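Local coordinates for protein putative alpha-galactosidase (PDB 4NZJ) that probably hydrolyses terminal, non-reducing alpha-D-galactose residues from alpha-galactosides, as a member of glycoside hydrolase family 27, at residues A[95-100]-A[313-318]; A[120-125]-A[363-368]; A[248-253]-A[269-274]. All blocks are in the same frame, centred on the assembly; numbering follows the deposited sequence. Where two conformers were deposited one is given.

Interaction 1: residues A[95-100]-A[313-318]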
loop_
_atom_site.group_PDB
_atom_site.type_symbol
_atom_site.label_atom_id
_atom_site.label_comp_id
_atom_site.label_asym_id
_atom_site.label_seq_id
_atom_site.Cartn_x
_atom_site.Cartn_y
_atom_site.Cartn_z
ATOM N N GLU A 95 3.638 -15.234 -7.246
ATOM C CA GLU A 95 3.821 -14.263 -6.168
ATOM C C GLU A 95 3.463 -12.848 -6.626
ATOM O O GLU A 95 4.164 -12.268 -7.455
ATOM C CB GLU A 95 5.273 -14.305 -5.691
ATOM C CG GLU A 95 5.703 -15.661 -5.148
ATOM C CD GLU A 95 7.213 -15.826 -5.082
ATOM O OE1 GLU A 95 7.887 -14.976 -4.474
ATOM O OE2 GLU A 95 7.729 -16.815 -5.648
ATOM N N LEU A 96 2.371 -12.297 -6.102
ATOM C CA LEU A 96 2.027 -10.886 -6.329
ATOM C C LEU A 96 2.373 -10.060 -5.095
ATOM O O LEU A 96 2.628 -10.618 -4.034
ATOM C CB LEU A 96 0.535 -10.735 -6.644
ATOM C CG LEU A 96 -0.016 -11.575 -7.794
ATOM C CD1 LEU A 96 -1.471 -11.217 -8.063
ATOM C CD2 LEU A 96 0.820 -11.394 -9.050
ATOM N N LEU A 97 2.375 -8.735 -5.233
ATOM C CA LEU A 97 2.697 -7.819 -4.125
ATOM C C LEU A 97 3.947 -8.228 -3.353
ATOM O O LEU A 97 3.908 -8.461 -2.136
ATOM C CB LEU A 97 1.509 -7.668 -3.171
ATOM C CG LEU A 97 0.219 -7.099 -3.758
ATOM C CD1 LEU A 97 -0.789 -6.834 -2.644
ATOM C CD2 LEU A 97 0.484 -5.850 -4.589
ATOM N N LEU A 98 5.061 -8.281 -4.071
ATOM C CA LEU A 98 6.358 -8.573 -3.473
ATOM C C LEU A 98 6.807 -7.426 -2.564
ATOM O O LEU A 98 7.681 -7.607 -1.717
ATOM C CB LEU A 98 7.394 -8.881 -4.561
ATOM C CG LEU A 98 7.139 -10.225 -5.257
ATOM C CD1 LEU A 98 8.006 -10.378 -6.495
ATOM C CD2 LEU A 98 7.373 -11.384 -4.296
ATOM N N THR A 99 6.193 -6.257 -2.757
ATOM C CA THR A 99 6.219 -5.147 -1.798
ATOM C C THR A 99 4.780 -4.771 -1.458
ATOM O O THR A 99 3.856 -5.133 -2.187
ATOM C CB THR A 99 6.929 -3.909 -2.380
ATOM O OG1 THR A 99 6.196 -3.416 -3.508
ATOM C CG2 THR A 99 8.347 -4.249 -2.799
ATOM N N PRO A 100 4.563 -4.049 -0.340
ATOM C CA PRO A 100 3.177 -3.713 -0.004
ATOM C C PRO A 100 2.496 -2.859 -1.073
ATOM O O PRO A 100 3.161 -2.048 -1.730
ATOM C CB PRO A 100 3.315 -2.919 1.303
ATOM C CG PRO A 100 4.591 -3.404 1.893
ATOM C CD PRO A 100 5.500 -3.679 0.731
ATOM N N SER A 313 4.195 -10.868 -0.576
ATOM C CA SER A 313 2.987 -11.536 -1.061
ATOM C C SER A 313 1.967 -11.887 0.025
ATOM O O SER A 313 1.054 -12.657 -0.227
ATOM C CB SER A 313 3.332 -12.773 -1.902
ATOM O OG SER A 313 4.330 -12.477 -2.870
ATOM N N GLY A 314 2.100 -11.296 1.210
ATOM C CA GLY A 314 1.177 -11.563 2.304
ATOM C C GLY A 314 1.351 -10.553 3.412
ATOM O O GLY A 314 2.160 -10.760 4.301
ATOM N N TRP A 315 0.578 -9.469 3.353
ATOM C CA TRP A 315 0.737 -8.332 4.257
ATOM C C TRP A 315 -0.398 -8.199 5.269
ATOM O O TRP A 315 -1.572 -8.414 4.941
ATOM C CB TRP A 315 0.836 -7.040 3.432
ATOM C CG TRP A 315 1.832 -7.149 2.332
ATOM C CD1 TRP A 315 1.573 -7.308 0.999
ATOM C CD2 TRP A 315 3.260 -7.147 2.464
ATOM N NE1 TRP A 315 2.752 -7.383 0.293
ATOM C CE2 TRP A 315 3.801 -7.299 1.168
ATOM C CE3 TRP A 315 4.133 -7.027 3.547
ATOM C CZ2 TRP A 315 5.177 -7.327 0.932
ATOM C CZ3 TRP A 315 5.506 -7.062 3.309
ATOM C CH2 TRP A 315 6.011 -7.216 2.009
ATOM N N ASN A 316 -0.041 -7.840 6.502
ATOM C CA ASN A 316 -1.034 -7.421 7.483
ATOM C C ASN A 316 -1.539 -6.039 7.085
ATOM O O ASN A 316 -0.742 -5.124 6.871
ATOM C CB ASN A 316 -0.438 -7.343 8.886
ATOM C CG ASN A 316 -0.116 -8.707 9.476
ATOM O OD1 ASN A 316 -0.951 -9.614 9.484
ATOM N ND2 ASN A 316 1.095 -8.846 10.014
ATOM N N ASP A 317 -2.856 -5.885 7.014
ATOM C CA ASP A 317 -3.478 -4.636 6.570
ATOM C C ASP A 317 -4.120 -3.920 7.766
ATOM O O ASP A 317 -5.157 -4.352 8.261
ATOM C CB ASP A 317 -4.503 -4.964 5.485
ATOM C CG ASP A 317 -5.209 -3.743 4.919
ATOM O OD1 ASP A 317 -4.901 -2.589 5.303
ATOM O OD2 ASP A 317 -6.106 -3.958 4.069
ATOM N N PRO A 318 -3.506 -2.822 8.239
ATOM C CA PRO A 318 -4.045 -2.057 9.359
ATOM C C PRO A 318 -5.038 -0.964 8.924
ATOM O O PRO A 318 -5.298 -0.024 9.683
ATOM C CB PRO A 318 -2.791 -1.435 9.975
ATOM C CG PRO A 318 -1.867 -1.248 8.824
ATOM C CD PRO A 318 -2.235 -2.247 7.760
HETATM O O HOH W 1 6.628 -13.992 -2.223
#

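Interaction 2: residues A[120-125]-A[363-368]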
loop_
_atom_site.group_PDB
_atom_site.type_symbol
_atom_site.label_atom_id
_atom_site.label_comp_id
_atom_site.label_asym_id
_atom_site.label_seq_id
_atom_site.Cartn_x
_atom_site.Cartn_y
_atom_site.Cartn_z
ATOM N N LEU A 120 -11.655 9.074 -12.748
ATOM C CA LEU A 120 -10.706 9.604 -13.732
ATOM C C LEU A 120 -10.023 10.866 -13.213
ATOM O O LEU A 120 -8.813 11.036 -13.386
ATOM C CB LEU A 120 -11.394 9.880 -15.070
ATOM C CG LEU A 120 -11.428 8.729 -16.080
ATOM C CD1 LEU A 120 -11.711 7.381 -15.444
ATOM C CD2 LEU A 120 -12.414 9.028 -17.198
ATOM N N GLN A 121 -10.790 11.738 -12.561
ATOM C CA GLN A 121 -10.219 12.931 -11.926
ATOM C C GLN A 121 -9.195 12.556 -10.863
ATOM O O GLN A 121 -8.168 13.215 -10.712
ATOM C CB GLN A 121 -11.311 13.772 -11.271
ATOM C CG GLN A 121 -12.151 14.587 -12.228
ATOM C CD GLN A 121 -13.166 15.447 -11.503
ATOM O OE1 GLN A 121 -13.037 15.710 -10.305
ATOM N NE2 GLN A 121 -14.180 15.898 -12.228
ATOM N N THR A 122 -9.493 11.508 -10.110
ATOM C CA THR A 122 -8.587 11.028 -9.086
ATOM C C THR A 122 -7.279 10.516 -9.699
ATOM O O THR A 122 -6.199 10.877 -9.229
ATOM C CB THR A 122 -9.268 9.954 -8.221
ATOM O OG1 THR A 122 -10.353 10.559 -7.506
ATOM C CG2 THR A 122 -8.288 9.332 -7.245
ATOM N N ALA A 123 -7.378 9.694 -10.743
ATOM C CA ALA A 123 -6.197 9.235 -11.485
ATOM C C ALA A 123 -5.366 10.416 -12.008
ATOM O O ALA A 123 -4.143 10.444 -11.847
ATOM C CB ALA A 123 -6.610 8.329 -12.637
ATOM N N ASP A 124 -6.026 11.392 -12.623
ATOM C CA ASP A 124 -5.333 12.567 -13.162
ATOM C C ASP A 124 -4.569 13.310 -12.060
ATOM O O ASP A 124 -3.433 13.750 -12.262
ATOM C CB ASP A 124 -6.332 13.528 -13.805
ATOM C CG ASP A 124 -6.934 12.996 -15.102
ATOM O OD1 ASP A 124 -6.476 11.963 -15.626
ATOM O OD2 ASP A 124 -7.878 13.641 -15.613
ATOM N N ALA A 125 -5.198 13.444 -10.896
ATOM C CA ALA A 125 -4.586 14.155 -9.774
ATOM C C ALA A 125 -3.370 13.411 -9.228
ATOM O O ALA A 125 -2.386 14.033 -8.838
ATOM C CB ALA A 125 -5.605 14.383 -8.669
ATOM N N ASP A 363 -9.207 12.545 -0.076
ATOM C CA ASP A 363 -9.505 13.031 -1.417
ATOM C C ASP A 363 -8.201 13.537 -2.013
ATOM O O ASP A 363 -7.717 14.605 -1.641
ATOM C CB ASP A 363 -10.545 14.152 -1.363
ATOM C CG ASP A 363 -11.019 14.602 -2.746
ATOM O OD1 ASP A 363 -10.433 14.206 -3.779
ATOM O OD2 ASP A 363 -12.011 15.358 -2.802
ATOM N N VAL A 364 -7.639 12.782 -2.947
ATOM C CA VAL A 364 -6.307 13.101 -3.463
ATOM C C VAL A 364 -6.299 14.200 -4.533
ATOM O O VAL A 364 -5.241 14.568 -5.036
ATOM C CB VAL A 364 -5.556 11.834 -3.958
ATOM C CG1 VAL A 364 -5.336 10.859 -2.810
ATOM C CG2 VAL A 364 -6.296 11.163 -5.099
ATOM N N ARG A 365 -7.470 14.745 -4.863
ATOM C CA ARG A 365 -7.569 15.816 -5.851
ATOM C C ARG A 365 -7.235 17.200 -5.295
ATOM O O ARG A 365 -6.863 18.088 -6.063
ATOM C CB ARG A 365 -8.983 15.884 -6.421
ATOM C CG ARG A 365 -9.458 14.623 -7.126
ATOM C CD ARG A 365 -10.926 14.745 -7.495
ATOM N NE ARG A 365 -11.752 14.930 -6.304
ATOM C CZ ARG A 365 -13.027 15.314 -6.310
ATOM N NH1 ARG A 365 -13.666 15.570 -7.446
ATOM N NH2 ARG A 365 -13.665 15.458 -5.155
ATOM N N ASN A 366 -7.389 17.393 -3.984
ATOM C CA ASN A 366 -7.288 18.728 -3.392
ATOM C C ASN A 366 -6.570 18.732 -2.041
ATOM O O ASN A 366 -6.979 19.419 -1.099
ATOM C CB ASN A 366 -8.688 19.349 -3.282
ATOM C CG ASN A 366 -9.728 18.356 -2.799
ATOM O OD1 ASN A 366 -9.558 17.733 -1.751
ATOM N ND2 ASN A 366 -10.805 18.187 -3.574
HETATM N N MSE A 367 -5.477 17.988 -1.959
HETATM C CA MSE A 367 -4.709 17.954 -0.720
HETATM C C MSE A 367 -3.803 19.142 -0.629
HETATM O O MSE A 367 -3.465 19.769 -1.641
HETATM C CB MSE A 367 -3.919 16.669 -0.621
HETATM C CG MSE A 367 -4.928 15.540 -0.560
HETATM SE SE MSE A 367 -4.009 13.896 -0.057
HETATM C CE MSE A 367 -2.999 13.614 -1.725
ATOM N N ASN A 368 -3.432 19.489 0.599
ATOM C CA ASN A 368 -2.484 20.581 0.780
ATOM C C ASN A 368 -1.051 20.067 0.762
ATOM O O ASN A 368 -0.799 18.854 0.814
ATOM C CB ASN A 368 -2.789 21.419 2.030
ATOM C CG ASN A 368 -2.703 20.627 3.319
ATOM O OD1 ASN A 368 -2.010 19.616 3.407
ATOM N ND2 ASN A 368 -3.406 21.105 4.340
HETATM O O HOH W 2 -9.825 11.519 -4.673
#

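Interaction 3: residues A[248-253]-A[269-274]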
loop_
_atom_site.group_PDB
_atom_site.type_symbol
_atom_site.label_atom_id
_atom_site.label_comp_id
_atom_site.label_asym_id
_atom_site.label_seq_id
_atom_site.Cartn_x
_atom_site.Cartn_y
_atom_site.Cartn_z
ATOM N N SER A 248 -3.598 -11.249 -13.306
ATOM C CA SER A 248 -2.999 -11.246 -11.976
ATOM C C SER A 248 -3.826 -10.330 -11.088
ATOM O O SER A 248 -3.618 -9.114 -11.076
ATOM C CB SER A 248 -1.554 -10.746 -12.022
ATOM O OG SER A 248 -0.723 -11.652 -12.707
ATOM N N ILE A 249 -4.777 -10.908 -10.359
ATOM C CA ILE A 249 -5.659 -10.121 -9.498
ATOM C C ILE A 249 -5.251 -10.247 -8.030
ATOM O O ILE A 249 -5.284 -11.339 -7.442
ATOM C CB ILE A 249 -7.141 -10.509 -9.679
ATOM C CG1 ILE A 249 -7.531 -10.400 -11.160
ATOM C CG2 ILE A 249 -8.026 -9.608 -8.823
ATOM C CD1 ILE A 249 -8.979 -10.726 -11.465
ATOM N N VAL A 250 -4.851 -9.123 -7.449
ATOM C CA VAL A 250 -4.530 -9.056 -6.032
ATOM C C VAL A 250 -5.798 -9.309 -5.224
ATOM O O VAL A 250 -6.864 -8.790 -5.545
ATOM C CB VAL A 250 -3.932 -7.683 -5.667
ATOM C CG1 VAL A 250 -3.854 -7.486 -4.158
ATOM C CG2 VAL A 250 -2.559 -7.534 -6.313
ATOM N N TYR A 251 -5.660 -10.080 -4.153
ATOM C CA TYR A 251 -6.784 -10.526 -3.353
ATOM C C TYR A 251 -6.651 -9.954 -1.942
ATOM O O TYR A 251 -5.782 -10.367 -1.173
ATOM C CB TYR A 251 -6.800 -12.052 -3.337
ATOM C CG TYR A 251 -8.031 -12.722 -2.773
ATOM C CD1 TYR A 251 -9.259 -12.061 -2.677
ATOM C CD2 TYR A 251 -7.973 -14.057 -2.387
ATOM C CE1 TYR A 251 -10.378 -12.716 -2.174
ATOM C CE2 TYR A 251 -9.080 -14.712 -1.890
ATOM C CZ TYR A 251 -10.279 -14.041 -1.789
ATOM O OH TYR A 251 -11.381 -14.709 -1.296
ATOM N N SER A 252 -7.504 -8.982 -1.637
ATOM C CA SER A 252 -7.516 -8.286 -0.354
ATOM C C SER A 252 -8.647 -8.848 0.507
ATOM O O SER A 252 -9.824 -8.718 0.173
ATOM C CB SER A 252 -7.683 -6.778 -0.595
ATOM O OG SER A 252 -8.013 -6.068 0.585
ATOM N N VAL A 253 -8.274 -9.496 1.604
ATOM C CA VAL A 253 -9.219 -10.147 2.504
ATOM C C VAL A 253 -9.657 -9.153 3.576
ATOM O O VAL A 253 -8.826 -8.509 4.213
ATOM C CB VAL A 253 -8.566 -11.402 3.122
ATOM C CG1 VAL A 253 -9.404 -11.984 4.256
ATOM C CG2 VAL A 253 -8.335 -12.436 2.033
ATOM N N GLY A 269 -5.085 -17.835 -0.572
ATOM C CA GLY A 269 -4.832 -17.028 -1.761
ATOM C C GLY A 269 -4.755 -15.528 -1.566
ATOM O O GLY A 269 -4.501 -14.789 -2.526
ATOM N N GLY A 270 -4.968 -15.057 -0.339
ATOM C CA GLY A 270 -4.933 -13.629 -0.061
ATOM C C GLY A 270 -3.534 -13.050 -0.129
ATOM O O GLY A 270 -2.562 -13.722 0.197
ATOM N N HIS A 271 -3.431 -11.795 -0.559
ATOM C CA HIS A 271 -2.158 -11.078 -0.569
ATOM C C HIS A 271 -2.062 -10.035 0.533
ATOM O O HIS A 271 -0.975 -9.556 0.852
ATOM C CB HIS A 271 -1.935 -10.431 -1.925
ATOM C CG HIS A 271 -1.958 -11.416 -3.043
ATOM N ND1 HIS A 271 -3.035 -11.560 -3.887
ATOM C CD2 HIS A 271 -1.066 -12.365 -3.408
ATOM C CE1 HIS A 271 -2.793 -12.531 -4.747
ATOM N NE2 HIS A 271 -1.607 -13.041 -4.473
ATOM N N LEU A 272 -3.205 -9.689 1.111
ATOM C CA LEU A 272 -3.263 -8.828 2.282
ATOM C C LEU A 272 -4.566 -9.122 2.994
ATOM O O LEU A 272 -5.524 -9.591 2.375
ATOM C CB LEU A 272 -3.177 -7.345 1.921
ATOM C CG LEU A 272 -4.219 -6.720 0.977
ATOM C CD1 LEU A 272 -4.278 -5.211 1.134
ATOM C CD2 LEU A 272 -3.933 -7.073 -0.478
ATOM N N TRP A 273 -4.599 -8.857 4.291
ATOM C CA TRP A 273 -5.771 -9.160 5.095
ATOM C C TRP A 273 -5.914 -8.143 6.216
ATOM O O TRP A 273 -4.948 -7.796 6.885
ATOM C CB TRP A 273 -5.681 -10.571 5.685
ATOM C CG TRP A 273 -4.343 -10.859 6.265
ATOM C CD1 TRP A 273 -3.909 -10.563 7.529
ATOM C CD2 TRP A 273 -3.240 -11.467 5.592
ATOM N NE1 TRP A 273 -2.605 -10.958 7.684
ATOM C CE2 TRP A 273 -2.167 -11.516 6.510
ATOM C CE3 TRP A 273 -3.051 -11.979 4.303
ATOM C CZ2 TRP A 273 -0.927 -12.066 6.179
ATOM C CZ3 TRP A 273 -1.816 -12.521 3.972
ATOM C CH2 TRP A 273 -0.771 -12.563 4.909
ATOM N N ARG A 274 -7.136 -7.665 6.406
ATOM C CA ARG A 274 -7.418 -6.735 7.480
ATOM C C ARG A 274 -7.207 -7.419 8.835
ATOM O O ARG A 274 -7.663 -8.544 9.056
ATOM C CB ARG A 274 -8.835 -6.181 7.326
ATOM C CG ARG A 274 -8.965 -5.179 6.177
ATOM C CD ARG A 274 -8.507 -3.783 6.583
ATOM N NE ARG A 274 -9.342 -3.359 7.694
ATOM C CZ ARG A 274 -10.589 -2.894 7.581
ATOM N NH1 ARG A 274 -11.141 -2.666 6.390
ATOM N NH2 ARG A 274 -11.275 -2.629 8.679
#

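Interaction 1: residues A[95-100]-A[313-318]
Pro100 points CG at one face of the Trp315 indole, 3.8 Å from the centroid of the six-membered ring and only 2° off the ring normal, the proline side chain crossing the indole at about a right angle. This is a CH-pi contact: the polarised C-H groups of proline suit the electron-rich benzo ring, and Pro100 CD lies 3.7 Å from Trp315 CZ2. The indole is also held at its edge, where NE1 donates to the carbonyl O of Leu97 at 2.9 Å. A second bond, Ser313 N to Leu97 O, is also 2.9 Å. Positive phi and psi at Leu97 kink the chain, and the carbonyls of Leu96 and Leu97 both face the small Ser313; with OG beside its own backbone N (chi1 -48°), the serine hydroxyl donates to Leu96 O at 2.8 Å. A water bridges Ser313 OG to Glu95 OE1, which also forms a salt bridge with Arg91. The contact joins the segment between the Ig-like domain's strand 82-92 and the first barrel strand, 102-105, to barrel strand 315-317. Leu97 O is thus gripped by two donors from opposite faces of its plane, while the NE1 bond and the proline together fix the indole's tilt.

Interaction 2: residues A[120-125]-A[363-368]
Gln121 and Arg365 meet because both start with CG beside the backbone N; Gln121 then runs out extended, whereas Arg365 bends at chi3 (-60°) and turns its guanidinium toward the amide. NH1 of Arg365 donates to Gln121 OE1 at 2.9 Å, with the oxygen in the guanidinium plane; Gln121 NE2 bonds to Glu117, which orients the amide. The Asp363 carboxylate matches the side-on pair of arginine nitrogens: Arg365 NE reaches Asp363 OD1 and NH2 reaches OD2, each at 2.9 Å. Bonded along two edges, the guanidinium has its plane held. Asp363 OD1 also receives the backbone N of Arg365, closing an Asx turn within the type I beta turn 363-366. Closer to the helix, small Ala125 lets the turn approach, its CB 3.7 Å from Arg365 CA. Thr122 CG2 presses tightly on Val364 CG2 at 3.5 Å. Thr122 OG1 bonds to Leu118 O of its own helix and takes a water that also joins Asp363 OD1 and Val364 N. In this TIM barrel, helix 116-128, which follows the first strand 102-105, packs on the loop after the last strand, 358-360, its neighbour in the sheet; Phe110 of helix 107-110 touches both Thr122 and Arg365.

Interaction 3: residues A[248-253]-A[269-274]
His271 turns its imidazole edge-on to the backbone of Tyr251, whose N donates to His271 ND1 at 3.0 Å, exactly in the ring plane. With CG beside its own backbone N (chi1 -58°), the ring nitrogen takes the N-H that a strand carbonyl would usually accept. His271 N answers by donating to Tyr251 O at 2.8 Å, and the Val253 N to Leu272 O and Arg274 N to Val253 O bonds continue the parallel pairing. Gly269 O meets both rings: it lies in plane at the Tyr251 edge, 3.6 Å from CD2, and over the His271 face, offset toward the rim. Gly269 has a phi of 116°, which suits glycine, and Gly270, with no side chain, lets Val253 CG2 approach its CA. On one face of the sheet Leu272 CD2 lies 3.7 Å from Val250 CG1, and small Ser252 lets the leucine branches come close (Ser252 CB to Leu272 CD2 3.8 Å). On the other, Val253 CB and Trp273 CB lie 3.9 Å apart, while the indole swings away and bonds to Asn316. These are adjacent TIM-barrel strands: 250-254 has 216-220 on its other flank, 272-274 is followed by 315-317, and helix 228-243 covers Tyr251 and Val253.

Interactions 1 and 3 belong to one buried region, their centres 8 Å apart, and both use the barrel sheet: strands 272-274 and 315-317 are neighbours in it, and Leu97 packs on Val250 between the two contacts. Interaction 2 lies about 25 Å (centre to centre) from each, is only partly buried, and joins a helix to a loop with no strand involved. The chemistry follows the setting. Interaction 3 depends mostly on parallel backbone pairing, with one imidazole standing in, whereas interaction 1 satisfies irregular carbonyls with an indole, a hydroxyl and a backbone N-H. Interaction 2 relies on an arginine-to-amide bond, the arginine held by an aspartate of its own turn, and a water. Along the chain, interaction 3 is nested within both other loops.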